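Local coordinates for PmbA-related protein (Thermotoga maritima, PDB 1VL4), which is of uncertain function but belongs to the PmbA/TldD family of probable metallopeptidases and has been proposed as a modulator of DNA gyrase, at residues N263-L267 and S380-E384; I255-Q261 and F318-T324. All coordinates share one frame; numbering follows the deposited sequence.

Contact 1: residues N263-L267 and S380-E384; sequences NLSPL and SISGE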
ATOM      1  N   ASN A 263     -22.183  12.443   2.954  1.00 18.59           N
ATOM      2  CA  ASN A 263     -21.768  13.420   3.979  1.00 18.09           C
ATOM      3  C   ASN A 263     -20.282  13.349   4.327  1.00 18.23           C
ATOM      4  O   ASN A 263     -19.896  13.600   5.466  1.00 18.46           O
ATOM      5  CB  ASN A 263     -22.607  13.294   5.260  1.00 19.84           C
ATOM      6  CG  ASN A 263     -23.957  13.949   5.138  1.00 22.25           C
ATOM      7  OD1 ASN A 263     -24.106  14.940   4.424  1.00 28.76           O
ATOM      8  ND2 ASN A 263     -24.947  13.428   5.868  1.00 27.17           N
ATOM      9  N   LEU A 264     -19.456  13.055   3.331  1.00 16.87           N
ATOM     10  CA  LEU A 264     -17.998  12.967   3.496  1.00 17.93           C
ATOM     11  C   LEU A 264     -17.231  14.030   2.679  1.00 18.51           C
ATOM     12  O   LEU A 264     -16.071  13.835   2.338  1.00 18.85           O
ATOM     13  CB  LEU A 264     -17.527  11.590   3.056  1.00 16.71           C
ATOM     14  CG  LEU A 264     -18.051  10.413   3.848  1.00 19.41           C
ATOM     15  CD1 LEU A 264     -17.667   9.125   3.098  1.00 27.93           C
ATOM     16  CD2 LEU A 264     -17.488  10.429   5.243  1.00 19.36           C
ATOM     17  N   SER A 265     -17.896  15.140   2.348  1.00 18.31           N
ATOM     18  CA  SER A 265     -17.268  16.241   1.617  1.00 18.03           C
ATOM     19  C   SER A 265     -17.652  17.615   2.193  1.00 16.53           C
ATOM     20  O   SER A 265     -18.827  17.913   2.375  1.00 15.10           O
ATOM     21  CB  SER A 265     -17.665  16.210   0.129  1.00 18.00           C
ATOM     22  OG  SER A 265     -17.295  17.417  -0.511  1.00 15.99           O
ATOM     23  N   PRO A 266     -16.661  18.495   2.383  1.00 16.91           N
ATOM     24  CA  PRO A 266     -17.000  19.825   2.880  1.00 15.91           C
ATOM     25  C   PRO A 266     -17.657  20.734   1.800  1.00 14.97           C
ATOM     26  O   PRO A 266     -17.977  21.873   2.095  1.00 15.85           O
ATOM     27  CB  PRO A 266     -15.637  20.363   3.329  1.00 15.47           C
ATOM     28  CG  PRO A 266     -14.683  19.770   2.350  1.00 13.84           C
ATOM     29  CD  PRO A 266     -15.215  18.368   2.108  1.00 16.82           C
ATOM     30  N   LEU A 267     -17.860  20.229   0.578  1.00 13.88           N
ATOM     31  CA  LEU A 267     -18.540  20.944  -0.497  1.00 14.03           C
ATOM     32  C   LEU A 267     -20.048  20.663  -0.641  1.00 14.32           C
ATOM     33  O   LEU A 267     -20.713  21.232  -1.513  1.00 14.60           O
ATOM     34  CB  LEU A 267     -17.849  20.634  -1.854  1.00 14.16           C
ATOM     35  CG  LEU A 267     -16.394  21.090  -1.982  1.00 18.24           C
ATOM     36  CD1 LEU A 267     -15.806  20.633  -3.314  1.00 20.19           C
ATOM     37  CD2 LEU A 267     -16.274  22.581  -1.888  1.00 18.28           C
ATOM     38  N   SER A 380      -9.493  15.371   3.856  1.00 17.21           N
ATOM     39  CA  SER A 380     -10.411  15.745   2.796  1.00 18.78           C
ATOM     40  C   SER A 380     -11.867  15.816   3.261  1.00 18.51           C
ATOM     41  O   SER A 380     -12.727  16.387   2.565  1.00 16.71           O
ATOM     42  CB  SER A 380     -10.244  14.804   1.613  1.00 20.66           C
ATOM     43  OG  SER A 380      -8.918  14.911   1.088  1.00 23.20           O
ATOM     44  N   ILE A 381     -12.164  15.285   4.444  1.00 17.10           N
ATOM     45  CA  ILE A 381     -13.531  15.419   4.945  1.00 15.52           C
ATOM     46  C   ILE A 381     -13.725  16.813   5.502  1.00 15.10           C
ATOM     47  O   ILE A 381     -14.737  17.435   5.265  1.00 18.67           O
ATOM     48  CB  ILE A 381     -13.917  14.341   5.977  1.00 16.96           C
ATOM     49  CG1 ILE A 381     -13.668  12.936   5.425  1.00 19.90           C
ATOM     50  CG2 ILE A 381     -15.415  14.480   6.360  1.00 20.54           C
ATOM     51  CD1 ILE A 381     -13.706  11.872   6.509  1.00 19.97           C
ATOM     52  N   SER A 382     -12.766  17.300   6.271  1.00 15.76           N
ATOM     53  CA  SER A 382     -12.880  18.637   6.880  1.00 17.73           C
ATOM     54  C   SER A 382     -12.279  19.718   5.992  1.00 15.88           C
ATOM     55  O   SER A 382     -12.641  20.881   6.101  1.00 19.20           O
ATOM     56  CB  SER A 382     -12.120  18.691   8.195  1.00 13.93           C
ATOM     57  OG  SER A 382     -10.792  18.260   7.999  1.00 16.00           O
ATOM     58  N   GLY A 383     -11.312  19.322   5.177  1.00 16.69           N
ATOM     59  CA  GLY A 383     -10.469  20.257   4.423  1.00 15.61           C
ATOM     60  C   GLY A 383      -9.184  20.634   5.143  1.00 15.33           C
ATOM     61  O   GLY A 383      -8.272  21.252   4.547  1.00 14.35           O
ATOM     62  N   GLU A 384      -9.083  20.253   6.416  1.00 13.95           N
ATOM     63  CA  GLU A 384      -7.960  20.663   7.239  1.00 14.30           C
ATOM     64  C   GLU A 384      -6.707  19.909   6.859  1.00 14.97           C
ATOM     65  O   GLU A 384      -6.755  18.715   6.530  1.00 13.51           O
ATOM     66  CB  GLU A 384      -8.247  20.437   8.723  1.00 16.05           C
ATOM     67  CG  GLU A 384      -9.383  21.251   9.279  1.00 20.04           C
ATOM     68  CD  GLU A 384      -9.109  22.727   9.222  1.00 29.14           C
ATOM     69  OE1 GLU A 384      -8.006  23.160   9.637  1.00 32.72           O
ATOM     70  OE2 GLU A 384     -10.012  23.448   8.769  1.00 28.22           O
TER
HETATM   71  O   HOH W   1     -13.804  14.877   0.836  1.00 29.24           O

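Contact 2: residues I255-Q261 and F318-T324; sequences ISAENVQ and FLHNLKT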
ATOM      1  N   ILE A 255     -14.741  16.489  -4.446  1.00 11.76           N
ATOM      2  CA  ILE A 255     -15.545  16.706  -5.638  1.00 14.02           C
ATOM      3  C   ILE A 255     -16.216  15.421  -6.146  1.00 14.30           C
ATOM      4  O   ILE A 255     -17.024  15.490  -7.056  1.00 17.43           O
ATOM      5  CB  ILE A 255     -14.764  17.446  -6.763  1.00  9.08           C
ATOM      6  CG1 ILE A 255     -13.552  16.673  -7.243  1.00 16.88           C
ATOM      7  CG2 ILE A 255     -14.510  18.881  -6.327  1.00 17.10           C
ATOM      8  CD1 ILE A 255     -12.820  17.346  -8.437  1.00 14.29           C
ATOM      9  N   SER A 256     -15.941  14.274  -5.519  1.00 14.88           N
ATOM     10  CA  SER A 256     -16.799  13.069  -5.737  1.00 12.49           C
ATOM     11  C   SER A 256     -18.274  13.220  -5.309  1.00 10.25           C
ATOM     12  O   SER A 256     -18.593  13.428  -4.112  1.00 11.57           O
ATOM     13  CB  SER A 256     -16.182  11.859  -5.054  1.00 14.43           C
ATOM     14  OG  SER A 256     -17.086  10.792  -5.061  1.00 17.91           O
ATOM     15  N   ALA A 257     -19.203  13.100  -6.266  1.00 11.47           N
ATOM     16  CA  ALA A 257     -20.644  13.115  -5.916  1.00 13.25           C
ATOM     17  C   ALA A 257     -21.035  12.057  -4.894  1.00 12.04           C
ATOM     18  O   ALA A 257     -22.025  12.219  -4.151  1.00 14.97           O
ATOM     19  CB  ALA A 257     -21.521  12.952  -7.149  1.00 14.51           C
ATOM     20  N   GLU A 258     -20.297  10.955  -4.894  1.00 15.60           N
ATOM     21  CA  GLU A 258     -20.510   9.852  -3.954  1.00 18.65           C
ATOM     22  C   GLU A 258     -20.139  10.289  -2.537  1.00 17.63           C
ATOM     23  O   GLU A 258     -20.914  10.075  -1.599  1.00 17.27           O
ATOM     24  CB  GLU A 258     -19.658   8.670  -4.387  1.00 17.94           C
ATOM     25  CG  GLU A 258     -19.769   7.454  -3.516  1.00 29.61           C
ATOM     26  CD  GLU A 258     -18.957   6.267  -4.023  1.00 31.12           C
ATOM     27  OE1 GLU A 258     -18.485   6.260  -5.213  1.00 28.06           O
ATOM     28  OE2 GLU A 258     -18.813   5.316  -3.194  1.00 48.45           O
ATOM     29  N   ASN A 259     -18.971  10.918  -2.381  1.00 14.95           N
ATOM     30  CA  ASN A 259     -18.551  11.471  -1.064  1.00 14.90           C
ATOM     31  C   ASN A 259     -19.486  12.562  -0.607  1.00 14.44           C
ATOM     32  O   ASN A 259     -19.769  12.696   0.589  1.00 11.68           O
ATOM     33  CB  ASN A 259     -17.121  12.016  -1.114  1.00 14.60           C
ATOM     34  CG  ASN A 259     -16.082  10.919  -1.110  1.00 18.78           C
ATOM     35  OD1 ASN A 259     -16.350   9.809  -0.701  1.00 24.93           O
ATOM     36  ND2 ASN A 259     -14.897  11.223  -1.582  1.00 17.55           N
ATOM     37  N   VAL A 260     -19.988  13.344  -1.559  1.00 14.52           N
ATOM     38  CA  VAL A 260     -20.985  14.361  -1.222  1.00 16.25           C
ATOM     39  C   VAL A 260     -22.258  13.737  -0.690  1.00 18.99           C
ATOM     40  O   VAL A 260     -22.729  14.138   0.370  1.00 20.13           O
ATOM     41  CB  VAL A 260     -21.316  15.244  -2.416  1.00 16.65           C
ATOM     42  CG1 VAL A 260     -22.472  16.164  -2.079  1.00 18.06           C
ATOM     43  CG2 VAL A 260     -20.060  16.079  -2.809  1.00 16.49           C
ATOM     44  N   GLN A 261     -22.817  12.766  -1.427  1.00 20.39           N
ATOM     45  CA  GLN A 261     -24.008  12.002  -0.987  1.00 23.74           C
ATOM     46  C   GLN A 261     -23.829  11.399   0.403  1.00 21.31           C
ATOM     47  O   GLN A 261     -24.746  11.414   1.195  1.00 22.21           O
ATOM     48  CB  GLN A 261     -24.349  10.872  -1.970  1.00 23.12           C
ATOM     49  CG  GLN A 261     -24.961  11.364  -3.312  1.00 35.09           C
ATOM     50  CD  GLN A 261     -25.068  10.266  -4.433  1.00 34.00           C
ATOM     51  OE1 GLN A 261     -24.748   9.088  -4.226  1.00 47.39           O
ATOM     52  NE2 GLN A 261     -25.557  10.676  -5.605  1.00 35.76           N
ATOM     53  N   PHE A 318     -20.185  18.539  -9.405  1.00 11.36           N
ATOM     54  CA  PHE A 318     -19.389  17.431  -8.879  1.00 13.75           C
ATOM     55  C   PHE A 318     -19.076  16.461 -10.021  1.00 14.48           C
ATOM     56  O   PHE A 318     -19.617  16.563 -11.117  1.00 15.41           O
ATOM     57  CB  PHE A 318     -20.133  16.720  -7.746  1.00 12.36           C
ATOM     58  CG  PHE A 318     -20.436  17.604  -6.593  1.00 17.16           C
ATOM     59  CD1 PHE A 318     -19.401  18.214  -5.878  1.00 19.18           C
ATOM     60  CD2 PHE A 318     -21.754  17.853  -6.204  1.00 22.20           C
ATOM     61  CE1 PHE A 318     -19.677  19.053  -4.807  1.00 12.63           C
ATOM     62  CE2 PHE A 318     -22.033  18.705  -5.118  1.00 18.75           C
ATOM     63  CZ  PHE A 318     -21.001  19.289  -4.426  1.00 12.89           C
ATOM     64  N   LEU A 319     -18.182  15.545  -9.735  1.00 14.37           N
ATOM     65  CA  LEU A 319     -17.862  14.446 -10.614  1.00 14.38           C
ATOM     66  C   LEU A 319     -18.723  13.211 -10.245  1.00 15.46           C
ATOM     67  O   LEU A 319     -18.996  12.949  -9.081  1.00 14.41           O
ATOM     68  CB  LEU A 319     -16.363  14.128 -10.513  1.00 13.66           C
ATOM     69  CG  LEU A 319     -15.451  15.332 -10.866  1.00 14.55           C
ATOM     70  CD1 LEU A 319     -14.018  14.901 -10.882  1.00 15.48           C
ATOM     71  CD2 LEU A 319     -15.814  15.957 -12.189  1.00 18.59           C
ATOM     72  N   HIS A 320     -19.137  12.481 -11.271  1.00 14.82           N
ATOM     73  CA  HIS A 320     -20.086  11.395 -11.159  1.00 14.52           C
ATOM     74  C   HIS A 320     -19.604  10.061 -11.754  1.00 16.32           C
ATOM     75  O   HIS A 320     -18.710  10.010 -12.607  1.00 14.08           O
ATOM     76  CB  HIS A 320     -21.379  11.777 -11.877  1.00 15.60           C
ATOM     77  CG  HIS A 320     -22.156  12.857 -11.188  1.00 12.12           C
ATOM     78  ND1 HIS A 320     -23.047  12.596 -10.177  1.00 17.96           N
ATOM     79  CD2 HIS A 320     -22.166  14.197 -11.364  1.00 17.32           C
ATOM     80  CE1 HIS A 320     -23.592  13.733  -9.771  1.00 17.76           C
ATOM     81  NE2 HIS A 320     -23.070  14.718 -10.476  1.00 17.68           N
ATOM     82  N   ASN A 321     -20.248   9.000 -11.257  1.00 12.47           N
ATOM     83  CA  ASN A 321     -20.312   7.716 -11.912  1.00 12.90           C
ATOM     84  C   ASN A 321     -21.763   7.490 -12.348  1.00 16.07           C
ATOM     85  O   ASN A 321     -22.603   8.373 -12.175  1.00 17.44           O
ATOM     86  CB  ASN A 321     -19.733   6.609 -11.033  1.00 12.36           C
ATOM     87  CG  ASN A 321     -20.436   6.443  -9.689  1.00  9.95           C
ATOM     88  OD1 ASN A 321     -21.608   6.812  -9.494  1.00 16.34           O
ATOM     89  ND2 ASN A 321     -19.723   5.807  -8.757  1.00 17.46           N
ATOM     90  N   LEU A 322     -22.061   6.348 -12.957  1.00 15.14           N
ATOM     91  CA  LEU A 322     -23.406   6.110 -13.466  1.00 15.40           C
ATOM     92  C   LEU A 322     -24.436   6.146 -12.325  1.00 16.34           C
ATOM     93  O   LEU A 322     -25.512   6.724 -12.489  1.00 14.24           O
ATOM     94  CB  LEU A 322     -23.479   4.772 -14.219  1.00 15.72           C
ATOM     95  CG  LEU A 322     -22.690   4.712 -15.538  1.00 20.83           C
ATOM     96  CD1 LEU A 322     -22.732   3.321 -16.192  1.00 26.75           C
ATOM     97  CD2 LEU A 322     -23.208   5.753 -16.500  1.00 24.54           C
ATOM     98  N   LYS A 323     -24.083   5.567 -11.177  1.00 15.90           N
ATOM     99  CA  LYS A 323     -24.997   5.481 -10.032  1.00 16.66           C
ATOM    100  C   LYS A 323     -25.353   6.863  -9.509  1.00 16.55           C
ATOM    101  O   LYS A 323     -26.527   7.156  -9.262  1.00 16.85           O
ATOM    102  CB  LYS A 323     -24.353   4.612  -8.947  1.00 16.72           C
ATOM    103  CG  LYS A 323     -24.983   4.654  -7.556  1.00 25.24           C
ATOM    104  CD  LYS A 323     -24.532   3.456  -6.726  1.00 24.47           C
ATOM    105  N   THR A 324     -24.366   7.749  -9.366  1.00 15.30           N
ATOM    106  CA  THR A 324     -24.648   9.055  -8.764  1.00 16.76           C
ATOM    107  C   THR A 324     -25.346   9.943  -9.780  1.00 18.69           C
ATOM    108  O   THR A 324     -26.282  10.691  -9.430  1.00 22.02           O
ATOM    109  CB  THR A 324     -23.386   9.743  -8.219  1.00 15.52           C
ATOM    110  OG1 THR A 324     -22.505   9.978  -9.294  1.00 12.23           O
ATOM    111  CG2 THR A 324     -22.687   8.892  -7.222  1.00 15.25           C
TER
HETATM  112  O   HOH W   2     -20.889   5.422  -6.366  1.00 30.31           O

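Contact 1: residues N263-L267 and S380-E384
Two loops of the C-terminal domain meet here, where Pro266 of an ST turn sits against the carbonyls of Ser380 and Ile381, just ahead of a second ST turn. The closest approaches are made by the proline ring. Its CD lies 3.2 Å from Ser380 O and 3.3 Å from Ile381 O, so one slightly polarised methylene meets two carbonyl oxygens. Pro266 CB is 3.6 Å from Ile381 O. A second, apolar touch is made by branch ends, with Leu264 CD2 4.2 Å from Ile381 CD1. Ile381 sets its CG2 anti to the backbone N and its CG1 beside that N (chi1 -54°), and both branches border Leu264 O. A water donates to Leu264 O at 2.9 Å and lies very close to Ser380 O, a second bond that is doubtful at so short a distance.

Each loop holds an ST turn. Ser265 OG accepts from Leu267 N at 3.1 Å and also bonds Met254 O. Ser382 OG accepts from Glu384 N. Gly383 has a positive phi of 92°, at which a side chain would strike the preceding carbonyl; it forms a G1 beta bulge with Glu384, both facing Asn379.

Asn263, also with positive phi, is the C-prime residue of a Schellman motif closing helix 257-261, so one loop leaves that helix end. The other runs from helix 374-377 into strand 384-395. Met254 of helix 252-255 and Leu413 of helix 412-417 also pack on Pro266.

Contact 2: residues I255-Q261 and F318-T324
Phe318 takes the CG2 methyl of Val260 over one ring face, a CH-pi contact 3.6 Å from the ring centroid and 13° off the normal. Val260 CG1, anti to the backbone N (chi1 173°), reaches the ring near CE2. The His320 ring has Ala257 CB over one face, 3.4 Å from ND1. His320 ND1 also shares a hydrogen bond with Thr324 OG1. A smaller alanine in place of Phe318 would probably leave the Val260 methyls without their aromatic partner and open a gap beside helix 257-261.

Two backbone bonds bracket Ser256 and form a single bridge to Leu319: Leu319 N to Ile255 O at 2.9 Å and Ala257 N to Leu319 O at 2.8 Å. Alongside, Ile255 CD1 meets Leu319 CD1 at 3.7 Å. Both segments start helices. Ser256 OG caps helix 257-261 through Asn259 N, while Asn321 and Thr324 form a capping box. Water joins Asn321 ND2 to Glu258 OE1, weakly at the glutamate. Gln261 lays its amide across Thr324, with Gln261 NE2 3.5 Å from Thr324 CB, and bonds Glu328 of helix 322-328. Ile341 of strand 340-341 packs on Leu319, and Val309 of strand 307-311 on Ile255.

Contacts 1 and 2 are neighbours in the C-terminal domain, with centres about 14 Å apart. Helix 257-261 joins them directly, since residues 263-267 follow its end. Leu264 N lies 2.8 Å from Asn259 O, a probable hydrogen bond. The two also pack. Leu267, at the end of 263-267, packs on contact 2: its CD1 is 3.7 Å from Ile255 CG2, and its O is 3.5 Å from Phe318 CZ. Ser265 CB lies 3.8 Å from Val260 CG2, the methyl that rests on Phe318. In sequence, 318-324 comes between the halves of contact 1. Neither contact includes a metal or ligand, and no active-site role can be assigned to them.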